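Local coordinates for protein putative alpha/beta hydrolase (Desulfitobacterium hafniense, PDB 4RPC) that is a putative hydrolase of the alpha/beta hydrolase family whose substrate is unassigned, and which probably uses a serine nucleophile to cleave it, at residues L25-A30 / A99-E104; E55-T60 / E65-V70; Y133-A138 / I177-L182. All coordinates share one frame; numbering follows the deposited sequence.

Contact 1. Residues L25-A30 / A99-E104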
loop_
_atom_site.group_PDB
_atom_site.type_symbol
_atom_site.label_atom_id
_atom_site.label_comp_id
_atom_site.label_asym_id
_atom_site.label_seq_id
_atom_site.Cartn_x
_atom_site.Cartn_y
_atom_site.Cartn_z
ATOM N N LEU A 25 -4.454 4.349 9.689
ATOM C CA LEU A 25 -3.571 3.178 9.418
ATOM C C LEU A 25 -2.776 3.390 8.152
ATOM O O LEU A 25 -3.353 3.698 7.132
ATOM C CB LEU A 25 -4.440 1.926 9.174
ATOM C CG LEU A 25 -4.347 0.651 9.962
ATOM C CD1 LEU A 25 -5.138 -0.417 9.229
ATOM C CD2 LEU A 25 -2.952 0.138 10.234
ATOM N N LEU A 26 -1.478 3.158 8.197
ATOM C CA LEU A 26 -0.620 3.336 7.073
ATOM C C LEU A 26 0.065 2.032 6.756
ATOM O O LEU A 26 0.874 1.533 7.596
ATOM C CB LEU A 26 0.443 4.372 7.395
ATOM C CG LEU A 26 -0.058 5.708 7.872
ATOM C CD1 LEU A 26 1.126 6.529 8.356
ATOM C CD2 LEU A 26 -0.752 6.446 6.759
ATOM N N ILE A 27 -0.247 1.485 5.562
ATOM C CA ILE A 27 0.203 0.128 5.151
ATOM C C ILE A 27 1.105 0.210 3.976
ATOM O O ILE A 27 0.699 0.628 2.895
ATOM C CB ILE A 27 -0.968 -0.833 4.853
ATOM C CG1 ILE A 27 -2.042 -0.771 5.936
ATOM C CG2 ILE A 27 -0.462 -2.267 4.719
ATOM C CD1 ILE A 27 -3.284 -1.629 5.668
ATOM N N HIS A 28 2.366 -0.146 4.201
ATOM C CA HIS A 28 3.398 -0.105 3.184
ATOM C C HIS A 28 3.306 -1.241 2.175
ATOM O O HIS A 28 2.503 -2.160 2.324
ATOM C CB HIS A 28 4.783 -0.067 3.829
ATOM C CG HIS A 28 5.229 -1.362 4.465
ATOM N ND1 HIS A 28 5.751 -2.397 3.730
ATOM C CD2 HIS A 28 5.363 -1.728 5.762
ATOM C CE1 HIS A 28 6.088 -3.394 4.531
ATOM N NE2 HIS A 28 5.872 -3.018 5.771
ATOM N N GLY A 29 4.086 -1.148 1.113
ATOM C CA GLY A 29 4.036 -2.158 0.049
ATOM C C GLY A 29 5.163 -3.187 0.120
ATOM O O GLY A 29 6.049 -3.136 1.002
ATOM N N ALA A 30 5.086 -4.157 -0.781
ATOM C CA ALA A 30 6.126 -5.168 -0.908
ATOM C C ALA A 30 7.496 -4.532 -1.122
ATOM O O ALA A 30 7.681 -3.710 -1.988
ATOM C CB ALA A 30 5.819 -6.082 -2.086
ATOM N N ALA A 99 -2.350 -1.417 -0.430
ATOM C CA ALA A 99 -3.712 -1.012 -0.790
ATOM C C ALA A 99 -4.624 -2.239 -0.835
ATOM O O ALA A 99 -5.820 -2.141 -0.622
ATOM C CB ALA A 99 -3.727 -0.329 -2.149
ATOM N N SER A 100 -4.056 -3.395 -1.189
ATOM C CA SER A 100 -4.845 -4.622 -1.243
ATOM C C SER A 100 -5.156 -5.055 0.159
ATOM O O SER A 100 -6.256 -5.474 0.418
ATOM C CB SER A 100 -4.104 -5.763 -1.964
ATOM O OG SER A 100 -3.878 -5.397 -3.264
ATOM N N VAL A 101 -4.205 -4.937 1.052
ATOM C CA VAL A 101 -4.452 -5.225 2.480
ATOM C C VAL A 101 -5.549 -4.254 3.049
ATOM O O VAL A 101 -6.437 -4.662 3.806
ATOM C CB VAL A 101 -3.185 -5.121 3.289
ATOM C CG1 VAL A 101 -3.474 -5.311 4.788
ATOM C CG2 VAL A 101 -2.167 -6.143 2.820
ATOM N N ALA A 102 -5.494 -2.989 2.667
ATOM C CA ALA A 102 -6.490 -2.014 3.137
ATOM C C ALA A 102 -7.898 -2.428 2.674
ATOM O O ALA A 102 -8.810 -2.463 3.463
ATOM C CB ALA A 102 -6.167 -0.642 2.601
ATOM N N VAL A 103 -8.044 -2.774 1.385
ATOM C CA VAL A 103 -9.328 -3.141 0.843
ATOM C C VAL A 103 -9.838 -4.360 1.551
ATOM O O VAL A 103 -10.978 -4.429 1.976
ATOM C CB VAL A 103 -9.250 -3.371 -0.677
ATOM C CG1 VAL A 103 -10.566 -3.910 -1.226
ATOM C CG2 VAL A 103 -8.934 -2.074 -1.368
ATOM N N GLU A 104 -8.973 -5.344 1.694
ATOM C CA GLU A 104 -9.358 -6.574 2.397
ATOM C C GLU A 104 -9.821 -6.303 3.817
ATOM O O GLU A 104 -10.740 -6.981 4.344
ATOM C CB GLU A 104 -8.197 -7.547 2.422
ATOM C CG GLU A 104 -8.444 -8.854 3.113
ATOM C CD GLU A 104 -9.395 -9.738 2.388
ATOM O OE1 GLU A 104 -9.625 -9.543 1.169
ATOM O OE2 GLU A 104 -9.933 -10.629 3.061
#
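Ile-27, at the end of strand 23-27, directs its CB toward helix 97-108 and meets Val-101 and Ala-102 there. Its tip does most of the touching: CD1 lies 3.8 Å from CG1 of Val-101, while the shorter branch, CG2, stands 4.2 Å from the Val-101 CB. The two branched side chains cross obliquely, with neither lying along the other. In Ile-27 CG1 is turned beside the backbone N (chi1 -46°), and an extended chi2 of 176° then carries CD1 straight out from the strand to the helix. That methyl also passes the backbone of the next residue, 4.0 Å from Ala-102 N, and sits 4.3 Å from Ala-102 CB. A small residue suits position 102, since its methyl lets the helix lie close to the sheet and also packs against Ile-92, Leu-116 and Leu-118. A beta-branched isoleucine suits the strand, filling the space between sheet and helix with a compact apolar group that continues onto Leu-77.

This is the strand-helix packing of the alpha/beta hydrolase fold. Strand 23-27 runs parallel to strand 88-95, to which Ile-27 is hydrogen-bonded through Tyr-93 and Val-95, and helix 97-108 follows the sharp turn with the GxSxG sequence of a nucleophile elbow, where Ser-96 is the likely nucleophile. Ile-27 touches that elbow too. Just beyond Ile-27 the chain leaves the sheet with a His-Gly pair, consistent with the oxyanion-hole loop of relatives. Here His-28 turns away from the helix, and its ND1 donates to Gly-29 O over 2.8 Å at 157°. The acceptor lies in the plane of the imidazole, whereas the donor is tilted from the carbonyl plane.

Contact 2. Residues E55-T60 / E65-V70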
loop_
_atom_site.group_PDB
_atom_site.type_symbol
_atom_site.label_atom_id
_atom_site.label_comp_id
_atom_site.label_asym_id
_atom_site.label_seq_id
_atom_site.Cartn_x
_atom_site.Cartn_y
_atom_site.Cartn_z
ATOM N N GLU A 55 4.138 -3.703 10.143
ATOM C CA GLU A 55 5.160 -4.294 9.273
ATOM C C GLU A 55 4.558 -5.454 8.526
ATOM O O GLU A 55 3.979 -6.341 9.135
ATOM C CB GLU A 55 6.257 -4.864 10.123
ATOM C CG GLU A 55 6.963 -3.833 10.928
ATOM C CD GLU A 55 8.054 -4.419 11.806
ATOM O OE1 GLU A 55 8.275 -5.682 11.812
ATOM O OE2 GLU A 55 8.656 -3.573 12.494
ATOM N N LEU A 56 4.635 -5.463 7.215
ATOM C CA LEU A 56 4.244 -6.652 6.473
ATOM C C LEU A 56 5.182 -7.789 6.879
ATOM O O LEU A 56 6.349 -7.570 7.208
ATOM C CB LEU A 56 4.331 -6.408 4.969
ATOM C CG LEU A 56 3.367 -5.399 4.331
ATOM C CD1 LEU A 56 3.561 -5.430 2.821
ATOM C CD2 LEU A 56 1.970 -5.816 4.645
ATOM N N GLU A 57 4.655 -8.999 6.909
ATOM C CA GLU A 57 5.473 -10.157 7.253
ATOM C C GLU A 57 6.798 -10.180 6.531
ATOM O O GLU A 57 6.890 -9.929 5.342
ATOM C CB GLU A 57 4.725 -11.468 7.009
ATOM C CG GLU A 57 3.575 -11.691 7.998
ATOM C CD GLU A 57 2.261 -10.986 7.610
ATOM O OE1 GLU A 57 2.245 -10.230 6.626
ATOM O OE2 GLU A 57 1.217 -11.244 8.275
ATOM N N GLY A 58 7.833 -10.507 7.290
ATOM C CA GLY A 58 9.214 -10.568 6.798
ATOM C C GLY A 58 9.918 -9.240 6.487
ATOM O O GLY A 58 11.097 -9.274 6.115
ATOM N N HIS A 59 9.237 -8.083 6.651
ATOM C CA HIS A 59 9.836 -6.810 6.369
ATOM C C HIS A 59 10.465 -6.162 7.626
ATOM O O HIS A 59 10.054 -5.079 8.123
ATOM C CB HIS A 59 8.800 -5.916 5.724
ATOM C CG HIS A 59 8.462 -6.364 4.333
ATOM N ND1 HIS A 59 7.955 -7.621 4.080
ATOM C CD2 HIS A 59 8.594 -5.757 3.134
ATOM C CE1 HIS A 59 7.840 -7.788 2.777
ATOM N NE2 HIS A 59 8.186 -6.663 2.182
ATOM N N THR A 60 11.505 -6.823 8.086
ATOM C CA THR A 60 12.139 -6.514 9.349
ATOM C C THR A 60 13.562 -7.119 9.247
ATOM O O THR A 60 13.878 -7.892 8.286
ATOM C CB THR A 60 11.268 -7.086 10.492
ATOM O OG1 THR A 60 11.717 -6.602 11.745
ATOM C CG2 THR A 60 11.235 -8.603 10.541
ATOM N N GLU A 65 9.012 -14.917 9.934
ATOM C CA GLU A 65 8.063 -15.496 9.006
ATOM C C GLU A 65 7.900 -14.658 7.754
ATOM O O GLU A 65 8.398 -13.553 7.658
ATOM C CB GLU A 65 6.699 -15.666 9.676
ATOM C CG GLU A 65 5.938 -14.348 9.767
ATOM C CD GLU A 65 4.768 -14.388 10.751
ATOM O OE1 GLU A 65 3.754 -15.135 10.542
ATOM O OE2 GLU A 65 4.894 -13.668 11.761
ATOM N N TYR A 66 7.137 -15.193 6.816
ATOM C CA TYR A 66 6.923 -14.561 5.548
ATOM C C TYR A 66 5.433 -14.534 5.302
ATOM O O TYR A 66 4.671 -15.278 5.923
ATOM C CB TYR A 66 7.580 -15.379 4.434
ATOM C CG TYR A 66 9.083 -15.638 4.591
ATOM C CD1 TYR A 66 9.973 -14.594 4.801
ATOM C CD2 TYR A 66 9.592 -16.919 4.471
ATOM C CE1 TYR A 66 11.326 -14.819 4.856
ATOM C CE2 TYR A 66 10.945 -17.161 4.564
ATOM C CZ TYR A 66 11.807 -16.116 4.757
ATOM O OH TYR A 66 13.171 -16.362 4.870
HETATM N N MSE A 67 5.047 -13.693 4.362
HETATM C CA MSE A 67 3.668 -13.434 4.030
HETATM C C MSE A 67 3.067 -14.653 3.367
HETATM O O MSE A 67 3.725 -15.307 2.598
HETATM C CB MSE A 67 3.574 -12.294 3.038
HETATM C CG MSE A 67 2.650 -11.269 3.636
HETATM SE SE MSE A 67 2.258 -9.786 2.423
HETATM C CE MSE A 67 4.024 -9.127 2.587
ATOM N N VAL A 68 1.806 -14.934 3.677
ATOM C CA VAL A 68 1.052 -16.031 3.077
ATOM C C VAL A 68 -0.003 -15.500 2.100
ATOM O O VAL A 68 -0.100 -15.960 1.007
ATOM C CB VAL A 68 0.358 -16.903 4.138
ATOM C CG1 VAL A 68 -0.362 -18.085 3.492
ATOM C CG2 VAL A 68 1.379 -17.471 5.115
ATOM N N SER A 69 -0.797 -14.535 2.507
ATOM C CA SER A 69 -1.775 -13.973 1.627
ATOM C C SER A 69 -2.250 -12.621 2.156
ATOM O O SER A 69 -2.118 -12.277 3.321
ATOM C CB SER A 69 -2.995 -14.907 1.559
ATOM O OG SER A 69 -3.539 -14.998 2.855
ATOM N N VAL A 70 -2.860 -11.872 1.268
ATOM C CA VAL A 70 -3.446 -10.637 1.643
ATOM C C VAL A 70 -4.466 -10.930 2.683
ATOM O O VAL A 70 -4.528 -10.200 3.659
ATOM C CB VAL A 70 -4.092 -9.908 0.436
ATOM C CG1 VAL A 70 -4.904 -8.713 0.897
ATOM C CG2 VAL A 70 -3.066 -9.521 -0.593
HETATM O O HOH W 1 7.201 -11.764 3.311
#
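Leu-56 and Glu-57 meet Met-67, a selenomethionine, in a mixed apolar and water-bridged contact within the loop joining strand 50-54 to helix 70-83. Met-67 CE, brought round by a bend at chi3 (-70°), packs 3.6 Å from Leu-56 CB, obliquely to the His-59 ring, a reach that suits a long side chain. Glu-57 crosses Met-67 at about a right angle, Glu-57 OE1 3.2 Å from Met-67 CG. Helix 70-83 fixes the carboxylate, by a salt bridge to Lys-76 and a hydrogen bond of OE1 with Thr-73. Glu-65 OE1 lies 5.2 Å from Glu-57 OE2, a like-charge approach that Lys-76, in a long, weak ion pair with Glu-65, may ease. Water 1 ties the backbones, donating to Glu-57 O (2.8 Å) and accepting from Met-67 N (3.1 Å). Glu-57 O takes His-59 ND1 at 2.8 Å from above its carbonyl plane; with NE2 bonded to Gly-31 N, the ring is held from both nitrogens. Gly-58 has a positive phi, and a CB would crowd Glu-65 O and Tyr-66. Such a glycine, third of Leu-56 to His-59, with His-59 N donating to Leu-56 O (3.0 Å), characterises a type II beta turn, here beside the presumed active site.

Contact 3. Residues Y133-A138 / I177-L182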
loop_
_atom_site.group_PDB
_atom_site.type_symbol
_atom_site.label_atom_id
_atom_site.label_comp_id
_atom_site.label_asym_id
_atom_site.label_seq_id
_atom_site.Cartn_x
_atom_site.Cartn_y
_atom_site.Cartn_z
ATOM N N TYR A 133 5.692 -13.383 -12.628
ATOM C CA TYR A 133 5.704 -11.957 -12.349
ATOM C C TYR A 133 6.328 -11.660 -11.039
ATOM O O TYR A 133 7.066 -10.728 -10.980
ATOM C CB TYR A 133 4.306 -11.389 -12.290
ATOM C CG TYR A 133 3.782 -11.024 -13.607
ATOM C CD1 TYR A 133 3.704 -11.966 -14.633
ATOM C CD2 TYR A 133 3.349 -9.721 -13.857
ATOM C CE1 TYR A 133 3.222 -11.617 -15.860
ATOM C CE2 TYR A 133 2.863 -9.366 -15.075
ATOM C CZ TYR A 133 2.780 -10.315 -16.071
ATOM O OH TYR A 133 2.282 -9.957 -17.325
ATOM N N ALA A 134 6.006 -12.399 -9.979
ATOM C CA ALA A 134 6.674 -12.126 -8.683
ATOM C C ALA A 134 8.211 -12.190 -8.738
ATOM O O ALA A 134 8.893 -11.354 -8.127
ATOM C CB ALA A 134 6.156 -13.001 -7.582
ATOM N N ASN A 135 8.734 -13.199 -9.448
ATOM C CA ASN A 135 10.139 -13.359 -9.605
ATOM C C ASN A 135 10.813 -12.243 -10.372
ATOM O O ASN A 135 11.898 -11.790 -9.965
ATOM C CB ASN A 135 10.452 -14.706 -10.224
ATOM C CG ASN A 135 10.432 -15.832 -9.185
ATOM O OD1 ASN A 135 11.292 -15.899 -8.330
ATOM N ND2 ASN A 135 9.420 -16.649 -9.216
ATOM N N ILE A 136 10.158 -11.730 -11.420
ATOM C CA ILE A 136 10.701 -10.583 -12.128
ATOM C C ILE A 136 10.717 -9.338 -11.251
ATOM O O ILE A 136 11.738 -8.652 -11.150
ATOM C CB ILE A 136 9.968 -10.343 -13.434
ATOM C CG1 ILE A 136 10.424 -11.400 -14.436
ATOM C CG2 ILE A 136 10.223 -8.939 -13.981
ATOM C CD1 ILE A 136 9.478 -11.552 -15.582
HETATM N N MSE A 137 9.606 -9.056 -10.618
HETATM C CA MSE A 137 9.517 -7.866 -9.853
HETATM C C MSE A 137 10.445 -7.951 -8.647
HETATM O O MSE A 137 11.035 -6.949 -8.276
HETATM C CB MSE A 137 8.076 -7.685 -9.426
HETATM C CG MSE A 137 7.227 -7.352 -10.645
HETATM SE SE MSE A 137 7.805 -5.685 -11.560
HETATM C CE MSE A 137 8.077 -4.660 -9.894
ATOM N N ALA A 138 10.576 -9.132 -8.029
ATOM C CA ALA A 138 11.519 -9.296 -6.936
ATOM C C ALA A 138 12.923 -8.904 -7.352
ATOM O O ALA A 138 13.584 -8.110 -6.647
ATOM C CB ALA A 138 11.513 -10.729 -6.371
ATOM N N ILE A 177 15.998 -5.981 3.242
ATOM C CA ILE A 177 15.013 -6.938 2.832
ATOM C C ILE A 177 15.759 -8.177 2.234
ATOM O O ILE A 177 16.864 -8.062 1.681
ATOM C CB ILE A 177 13.996 -6.345 1.871
ATOM C CG1 ILE A 177 12.812 -7.295 1.645
ATOM C CG2 ILE A 177 14.621 -6.043 0.543
ATOM C CD1 ILE A 177 11.887 -7.413 2.841
ATOM N N THR A 178 15.202 -9.349 2.487
ATOM C CA THR A 178 15.676 -10.551 1.839
ATOM C C THR A 178 14.820 -10.889 0.680
ATOM O O THR A 178 13.634 -10.581 0.648
ATOM C CB THR A 178 15.687 -11.740 2.800
ATOM O OG1 THR A 178 14.350 -12.062 3.218
ATOM C CG2 THR A 178 16.556 -11.412 3.945
ATOM N N ARG A 179 15.409 -11.548 -0.292
ATOM C CA ARG A 179 14.666 -11.905 -1.469
ATOM C C ARG A 179 13.460 -12.801 -1.132
ATOM O O ARG A 179 12.324 -12.546 -1.638
ATOM C CB ARG A 179 15.550 -12.500 -2.568
ATOM C CG ARG A 179 14.721 -12.866 -3.803
ATOM C CD ARG A 179 15.574 -13.261 -4.982
ATOM N NE ARG A 179 14.825 -13.306 -6.243
ATOM C CZ ARG A 179 13.989 -14.272 -6.604
ATOM N NH1 ARG A 179 13.687 -15.271 -5.788
ATOM N NH2 ARG A 179 13.373 -14.183 -7.771
ATOM N N GLU A 180 13.640 -13.752 -0.213
ATOM C CA GLU A 180 12.493 -14.621 0.096
ATOM C C GLU A 180 11.349 -13.806 0.625
ATOM O O GLU A 180 10.236 -14.060 0.286
ATOM C CB GLU A 180 12.793 -15.701 1.136
ATOM C CG GLU A 180 13.203 -17.093 0.642
ATOM C CD GLU A 180 12.419 -17.713 -0.510
ATOM O OE1 GLU A 180 11.367 -18.353 -0.256
ATOM O OE2 GLU A 180 12.911 -17.607 -1.667
ATOM N N ALA A 181 11.617 -12.824 1.481
ATOM C CA ALA A 181 10.536 -12.069 2.107
ATOM C C ALA A 181 9.797 -11.235 1.077
ATOM O O ALA A 181 8.566 -11.160 1.038
ATOM C CB ALA A 181 11.088 -11.192 3.223
ATOM N N LEU A 182 10.575 -10.644 0.219
ATOM C CA LEU A 182 10.052 -9.816 -0.868
ATOM C C LEU A 182 9.242 -10.633 -1.808
ATOM O O LEU A 182 8.130 -10.246 -2.178
ATOM C CB LEU A 182 11.210 -9.196 -1.631
ATOM C CG LEU A 182 10.968 -8.427 -2.909
ATOM C CD1 LEU A 182 10.043 -7.304 -2.548
ATOM C CD2 LEU A 182 12.259 -7.840 -3.464
HETATM O O HOH W 2 12.409 -17.802 -6.761
#
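Arg-179 reaches across from the first turn of helix 179-191 to Asn-135 on helix 130-145. From CB the chain runs out fully extended, with CG opposite the backbone N (chi1 -180°) and no bend before NE, and on the way the side chain touches Leu-142. Arg-179 NE passes 4.2 Å from Ala-138 CB, which lies over one face of the guanidinium; NE also makes a salt bridge with Asp-139. At the tip NH2 donates to Asn-135 OD1 over 2.8 Å at 164°. The bond is made edge-on: it uses a lone pair in the carbonyl plane, and amide and guanidinium are only 18° from coplanar. NH1 reaches the same oxygen through water 2, to which it donates at 3.0 Å and which donates in turn to OD1 at 2.7 Å. Asn-135 suits the place because its amide can accept here while ND2 donates to Glu-131. With a leucine in place of this arginine, Asp-139 would probably lose its cationic mate and Asn-135 OD1 would be left to water. Further along, Leu-182 lays CD2 3.5 Å from Ala-138 O, small alanine letting the helices close up. Both helices belong to the mainly helical insertion between strands 112-119 and 204-210, where alpha/beta hydrolases commonly carry their cap.

Overall arrangement
Contact 2 lies nested along the chain within the loop that contact 1 closes, and contact 3 follows both. Their centres are about 12 Å apart from 1 to 2 and from 2 to 3, and about 18 Å from 1 to 3, and contact 2 touches both of the others. On the core side His-28 CE1 lies 3.7 Å from His-59 CD2; on the other, Gly-58 O is 3.5 Å from Ala-181 CB and His-59 CD2 3.7 Å from Ile-177 CD1. Contacts 1 and 3 also meet, Ala-30 C 4.0 Å from Leu-182 CD1. Contact 1 touches the presumed nucleophile elbow, while Leu-56 of contact 2 lies near the probable Ser-96, His-241, Glu-213 triad.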